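Local coordinates for type IV secretion protein Dot (Legionella pneumophila, PDB 6KS5), which acts as a deubiquitinase that regulates the association of polyubiquitin molecules with the Legionella phagosome, at residues 119-124 against 201-206; 163-168 against 183-187. All blocks are in the same frame, centred on the assembly; numbering follows the deposited sequence.

Overall arrangement
Both contacts lie in a mostly helical part of the chain, on the same side of its centre, with their own centres about 15 Å apart. Interaction 1 ties the end of helix 117-122 to helix 193-214, joining segments 119-124 and 201-206, which lie 77 residues apart at their closest ends. The chain between them includes both segments of interaction 2, in which helix 162-173 packs against the turn at 183-187 that precedes helix 193-214. That helix links the two contacts: its residues 201-206 form one side of interaction 1, while Y186 of interaction 2 hydrogen-bonds to E204 and packs on A203. Helix 193-214 is thus met by both helix 117-122 and the turn at 183-187.

Interaction 1 of 2, residues 119-124 against 201-206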
loop_
_atom_site.group_PDB
_atom_site.type_symbol
_atom_site.label_atom_id
_atom_site.label_comp_id
_atom_site.label_asym_id
_atom_site.label_seq_id
_atom_site.Cartn_x
_atom_site.Cartn_y
_atom_site.Cartn_z
ATOM N N VAL A 119 4.482 2.012 17.037
ATOM C CA VAL A 119 3.986 2.690 15.843
ATOM C C VAL A 119 2.586 3.237 16.090
ATOM O O VAL A 119 2.242 4.334 15.634
ATOM C CB VAL A 119 4.024 1.731 14.638
ATOM C CG1 VAL A 119 3.173 2.259 13.491
ATOM C CG2 VAL A 119 5.461 1.504 14.188
ATOM N N LYS A 120 1.765 2.492 16.836
ATOM C CA LYS A 120 0.416 2.950 17.159
ATOM C C LYS A 120 0.442 4.297 17.870
ATOM O O LYS A 120 -0.425 5.147 17.635
ATOM C CB LYS A 120 -0.298 1.909 18.023
ATOM C CG LYS A 120 -1.668 2.344 18.549
ATOM C CD LYS A 120 -2.096 1.494 19.744
ATOM C CE LYS A 120 -3.468 0.869 19.532
ATOM N NZ LYS A 120 -3.856 -0.044 20.648
ATOM N N ALA A 121 1.423 4.509 18.746
ATOM C CA ALA A 121 1.521 5.768 19.474
ATOM C C ALA A 121 2.300 6.822 18.695
ATOM O O ALA A 121 1.942 8.004 18.726
ATOM C CB ALA A 121 2.168 5.539 20.843
ATOM N N GLU A 122 3.355 6.417 17.987
ATOM C CA GLU A 122 4.140 7.361 17.199
ATOM C C GLU A 122 3.387 7.886 15.983
ATOM O O GLU A 122 3.840 8.861 15.371
ATOM C CB GLU A 122 5.452 6.710 16.753
ATOM N N MET A 123 2.258 7.275 15.625
ATOM C CA MET A 123 1.489 7.682 14.458
ATOM C C MET A 123 0.479 8.773 14.764
ATOM O O MET A 123 -0.221 9.226 13.854
ATOM C CB MET A 123 0.762 6.484 13.854
ATOM C CG MET A 123 0.554 6.614 12.366
ATOM S SD MET A 123 0.384 5.008 11.596
ATOM C CE MET A 123 -1.204 4.520 12.193
ATOM N N LEU A 124 0.378 9.197 16.015
ATOM C CA LEU A 124 -0.546 10.261 16.364
ATOM C C LEU A 124 0.103 11.632 16.348
ATOM O O LEU A 124 -0.595 12.631 16.139
ATOM C CB LEU A 124 -1.149 10.000 17.745
ATOM C CG LEU A 124 -1.972 8.716 17.848
ATOM C CD1 LEU A 124 -1.789 8.100 19.220
ATOM C CD2 LEU A 124 -3.437 8.999 17.566
ATOM N N TRP A 201 -8.580 5.873 18.938
ATOM C CA TRP A 201 -7.466 5.271 18.213
ATOM C C TRP A 201 -6.967 4.007 18.903
ATOM O O TRP A 201 -6.875 2.942 18.282
ATOM C CB TRP A 201 -6.332 6.286 18.078
ATOM C CG TRP A 201 -5.271 5.858 17.134
ATOM C CD1 TRP A 201 -3.992 5.504 17.442
ATOM C CD2 TRP A 201 -5.394 5.736 15.717
ATOM N NE1 TRP A 201 -3.309 5.167 16.300
ATOM C CE2 TRP A 201 -4.152 5.298 15.226
ATOM C CE3 TRP A 201 -6.437 5.953 14.813
ATOM C CZ2 TRP A 201 -3.921 5.081 13.871
ATOM C CZ3 TRP A 201 -6.210 5.731 13.468
ATOM C CH2 TRP A 201 -4.959 5.302 13.006
ATOM N N ASP A 202 -6.624 4.111 20.193
ATOM C CA ASP A 202 -6.052 2.972 20.899
ATOM C C ASP A 202 -7.064 1.861 21.115
ATOM O O ASP A 202 -6.667 0.712 21.339
ATOM C CB ASP A 202 -5.478 3.400 22.250
ATOM C CG ASP A 202 -4.282 4.329 22.115
ATOM O OD1 ASP A 202 -3.437 4.128 21.208
ATOM O OD2 ASP A 202 -4.185 5.265 22.936
ATOM N N ALA A 203 -8.358 2.173 21.064
ATOM C CA ALA A 203 -9.360 1.135 21.261
ATOM C C ALA A 203 -9.597 0.363 19.973
ATOM O O ALA A 203 -9.339 -0.844 19.904
ATOM C CB ALA A 203 -10.669 1.741 21.779
ATOM N N GLU A 204 -10.078 1.048 18.937
ATOM C CA GLU A 204 -10.376 0.367 17.684
ATOM C C GLU A 204 -9.955 1.118 16.432
ATOM O O GLU A 204 -10.070 0.548 15.345
ATOM C CB GLU A 204 -11.878 0.056 17.596
ATOM C CG GLU A 204 -12.777 1.203 18.020
ATOM C CD GLU A 204 -14.206 1.009 17.561
ATOM O OE1 GLU A 204 -14.397 0.542 16.415
ATOM O OE2 GLU A 204 -15.135 1.320 18.344
ATOM N N GLY A 205 -9.478 2.360 16.530
ATOM C CA GLY A 205 -9.144 3.110 15.329
ATOM C C GLY A 205 -7.912 2.578 14.619
ATOM O O GLY A 205 -7.900 2.445 13.391
ATOM N N TYR A 206 -6.862 2.262 15.382
ATOM C CA TYR A 206 -5.617 1.778 14.793
ATOM C C TYR A 206 -5.816 0.448 14.080
ATOM O O TYR A 206 -5.311 0.259 12.966
ATOM C CB TYR A 206 -4.546 1.638 15.876
ATOM C CG TYR A 206 -3.172 1.253 15.364
ATOM C CD1 TYR A 206 -2.534 2.018 14.400
ATOM C CD2 TYR A 206 -2.505 0.139 15.860
ATOM C CE1 TYR A 206 -1.280 1.682 13.937
ATOM C CE2 TYR A 206 -1.246 -0.203 15.400
ATOM C CZ TYR A 206 -0.639 0.581 14.439
ATOM O OH TYR A 206 0.613 0.268 13.961
#
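K120 lies across the ring of Y206, its CB over one face, 3.6 Å from the ring centroid in a CH-pi contact. With CG anti to the backbone N (chi1 174°) and a bend at chi3, the lysine chain runs on past the tyrosine to the preceding turn of the same helix, 193-214. There NZ donates a hydrogen bond to D202 O at 3.0 Å, while the D202 carboxylate forms a salt bridge with K198. Lysine suits this border: its methylenes cover a ring and its ammonium ends on a polar backbone atom.

W201 NE1 donates to K120 O at 3.2 Å, nearly in the indole plane and on a carbonyl lone pair, though the bond is bent to 135°. Leucine supplies a branched end for one indole face: L124 CD2 sits 3.8 Å from the centroid of the five-membered ring. The backbone of G205 lies against the opposite face, where the absence of a side chain lets the indole come close. M123 CE, on a flexible thioether, reaches the edges of both W201 and Y206. Here two helices pack at the C-terminal end of one: an indole N-H of helix 193-214 takes up a carbonyl from the last turn of helix 117-122.

Interaction 2 of 2, residues 163-168 against 183-187; sequences AFLEYF and FEKYF
An aromatic cluster joins helix 162-173 to the turn that leads toward helix 193-214. F164, Y167 and F168, spaced three and four residues apart so that they share one side of the helix, meet F183 and F187 from the turn. Phenylalanine fits such a place because its flat ring can offer either a face or an edge to its neighbours.

F183 lays its ring over the helix backbone at F164. The F164 CA stands almost on the ring normal, 3.9 Å from the F183 centroid, as a CH-pi contact. The F164 ring in turn directs its edge at the same F183 ring in an offset edge-to-face pair, the planes 81° apart. A163, small enough to sit beside the ring, brings CB to 3.5 Å from F183 CZ, and Y167 CB flanks the ring at CD2.

F187 reaches in among the three helix aromatics. With its CG anti to the carbonyl carbon (chi1 -80°), its ring extends toward F164 and F168. Both pairs are near parallel but slid apart, with little overlap, whereas Y167 meets F187 obliquely.

Partners beyond the turn complete the surroundings: F164 stacks with Y200, F168 packs on I197 and F187 on A196, all from helix 193-214. Y186 sits beside the cluster, with F164 CE1 4.4 Å from Y186 CD2. At F187 itself, F164 CE1 approaches F187 CE2 at 3.5 Å, and F168 CD1 lies 3.4 Å from F187 CZ.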
loop_
_atom_site.group_PDB
_atom_site.type_symbol
_atom_site.label_atom_id
_atom_site.label_comp_id
_atom_site.label_asym_id
_atom_site.label_seq_id
_atom_site.Cartn_x
_atom_site.Cartn_y
_atom_site.Cartn_z
ATOM N N ALA A 163 -16.660 6.200 9.881
ATOM C CA ALA A 163 -17.810 6.299 10.773
ATOM C C ALA A 163 -17.518 7.210 11.957
ATOM O O ALA A 163 -18.335 8.072 12.300
ATOM C CB ALA A 163 -18.222 4.907 11.248
ATOM N N PHE A 164 -16.355 7.044 12.591
ATOM C CA PHE A 164 -16.023 7.888 13.734
ATOM C C PHE A 164 -15.797 9.331 13.305
ATOM O O PHE A 164 -16.180 10.263 14.021
ATOM C CB PHE A 164 -14.791 7.341 14.456
ATOM C CG PHE A 164 -14.184 8.305 15.440
ATOM C CD1 PHE A 164 -14.658 8.379 16.738
ATOM C CD2 PHE A 164 -13.141 9.141 15.065
ATOM C CE1 PHE A 164 -14.106 9.266 17.642
ATOM C CE2 PHE A 164 -12.587 10.031 15.962
ATOM C CZ PHE A 164 -13.068 10.092 17.251
ATOM N N LEU A 165 -15.173 9.539 12.143
ATOM C CA LEU A 165 -14.892 10.901 11.705
ATOM C C LEU A 165 -16.173 11.641 11.340
ATOM O O LEU A 165 -16.318 12.826 11.656
ATOM C CB LEU A 165 -13.915 10.889 10.528
ATOM C CG LEU A 165 -12.432 10.755 10.902
ATOM C CD1 LEU A 165 -11.572 10.439 9.681
ATOM C CD2 LEU A 165 -11.930 12.005 11.610
ATOM N N GLU A 166 -17.118 10.962 10.683
ATOM C CA GLU A 166 -18.394 11.603 10.373
ATOM C C GLU A 166 -19.150 11.954 11.645
ATOM O O GLU A 166 -19.713 13.051 11.765
ATOM C CB GLU A 166 -19.241 10.700 9.483
ATOM C CG GLU A 166 -18.907 10.823 8.010
ATOM C CD GLU A 166 -18.817 12.267 7.552
ATOM O OE1 GLU A 166 -19.785 13.028 7.775
ATOM O OE2 GLU A 166 -17.769 12.638 6.974
ATOM N N TYR A 167 -19.169 11.037 12.609
ATOM C CA TYR A 167 -19.695 11.379 13.921
ATOM C C TYR A 167 -18.896 12.521 14.538
ATOM O O TYR A 167 -19.472 13.452 15.106
ATOM C CB TYR A 167 -19.685 10.148 14.825
ATOM C CG TYR A 167 -20.298 10.392 16.179
ATOM C CD1 TYR A 167 -21.678 10.466 16.337
ATOM C CD2 TYR A 167 -19.499 10.552 17.298
ATOM C CE1 TYR A 167 -22.241 10.695 17.577
ATOM C CE2 TYR A 167 -20.050 10.780 18.539
ATOM C CZ TYR A 167 -21.417 10.854 18.675
ATOM O OH TYR A 167 -21.950 11.086 19.919
ATOM N N PHE A 168 -17.566 12.478 14.404
ATOM C CA PHE A 168 -16.712 13.538 14.939
ATOM C C PHE A 168 -17.030 14.885 14.304
ATOM O O PHE A 168 -17.017 15.919 14.982
ATOM C CB PHE A 168 -15.243 13.175 14.717
ATOM C CG PHE A 168 -14.265 14.118 15.362
ATOM C CD1 PHE A 168 -14.536 14.692 16.590
ATOM C CD2 PHE A 168 -13.053 14.402 14.748
ATOM C CE1 PHE A 168 -13.628 15.547 17.189
ATOM C CE2 PHE A 168 -12.137 15.260 15.339
ATOM C CZ PHE A 168 -12.429 15.832 16.567
ATOM N N PHE A 183 -19.535 5.640 19.401
ATOM C CA PHE A 183 -18.334 6.431 19.631
ATOM C C PHE A 183 -18.493 7.467 20.732
ATOM O O PHE A 183 -17.518 8.148 21.062
ATOM C CB PHE A 183 -17.902 7.143 18.346
ATOM C CG PHE A 183 -18.053 6.316 17.105
ATOM C CD1 PHE A 183 -17.185 5.268 16.843
ATOM C CD2 PHE A 183 -19.041 6.612 16.178
ATOM C CE1 PHE A 183 -17.312 4.518 15.692
ATOM C CE2 PHE A 183 -19.171 5.867 15.022
ATOM C CZ PHE A 183 -18.306 4.817 14.780
ATOM N N GLU A 184 -19.683 7.611 21.307
ATOM C CA GLU A 184 -19.864 8.638 22.324
ATOM C C GLU A 184 -19.119 8.311 23.614
ATOM O O GLU A 184 -18.877 9.213 24.421
ATOM C CB GLU A 184 -21.356 8.852 22.578
ATOM C CG GLU A 184 -21.699 10.108 23.366
ATOM C CD GLU A 184 -21.000 11.366 22.861
ATOM O OE1 GLU A 184 -20.722 11.475 21.643
ATOM O OE2 GLU A 184 -20.735 12.255 23.702
ATOM N N LYS A 185 -18.725 7.050 23.809
ATOM C CA LYS A 185 -17.931 6.686 24.979
ATOM C C LYS A 185 -16.620 7.462 25.020
ATOM O O LYS A 185 -16.177 7.890 26.093
ATOM C CB LYS A 185 -17.664 5.180 24.979
ATOM C CG LYS A 185 -17.300 4.612 23.603
ATOM C CD LYS A 185 -17.146 3.093 23.630
ATOM C CE LYS A 185 -15.843 2.678 24.305
ATOM N NZ LYS A 185 -15.438 1.280 23.954
ATOM N N TYR A 186 -15.984 7.658 23.859
ATOM C CA TYR A 186 -14.705 8.358 23.800
ATOM C C TYR A 186 -14.839 9.866 23.977
ATOM O O TYR A 186 -13.813 10.549 24.071
ATOM C CB TYR A 186 -13.993 8.080 22.470
ATOM C CG TYR A 186 -14.084 6.657 21.962
ATOM C CD1 TYR A 186 -13.432 5.621 22.618
ATOM C CD2 TYR A 186 -14.798 6.354 20.808
ATOM C CE1 TYR A 186 -13.506 4.319 22.152
ATOM C CE2 TYR A 186 -14.875 5.057 20.333
ATOM C CZ TYR A 186 -14.228 4.044 21.011
ATOM O OH TYR A 186 -14.301 2.750 20.548
ATOM N N PHE A 187 -16.061 10.399 24.020
ATOM C CA PHE A 187 -16.290 11.840 24.034
ATOM C C PHE A 187 -16.780 12.379 25.370
ATOM O O PHE A 187 -16.396 13.485 25.755
ATOM C CB PHE A 187 -17.289 12.218 22.933
ATOM C CG PHE A 187 -16.670 12.318 21.565
ATOM C CD1 PHE A 187 -15.877 13.406 21.227
ATOM C CD2 PHE A 187 -16.874 11.326 20.618
ATOM C CE1 PHE A 187 -15.300 13.503 19.970
ATOM C CE2 PHE A 187 -16.303 11.422 19.363
ATOM C CZ PHE A 187 -15.514 12.511 19.041
#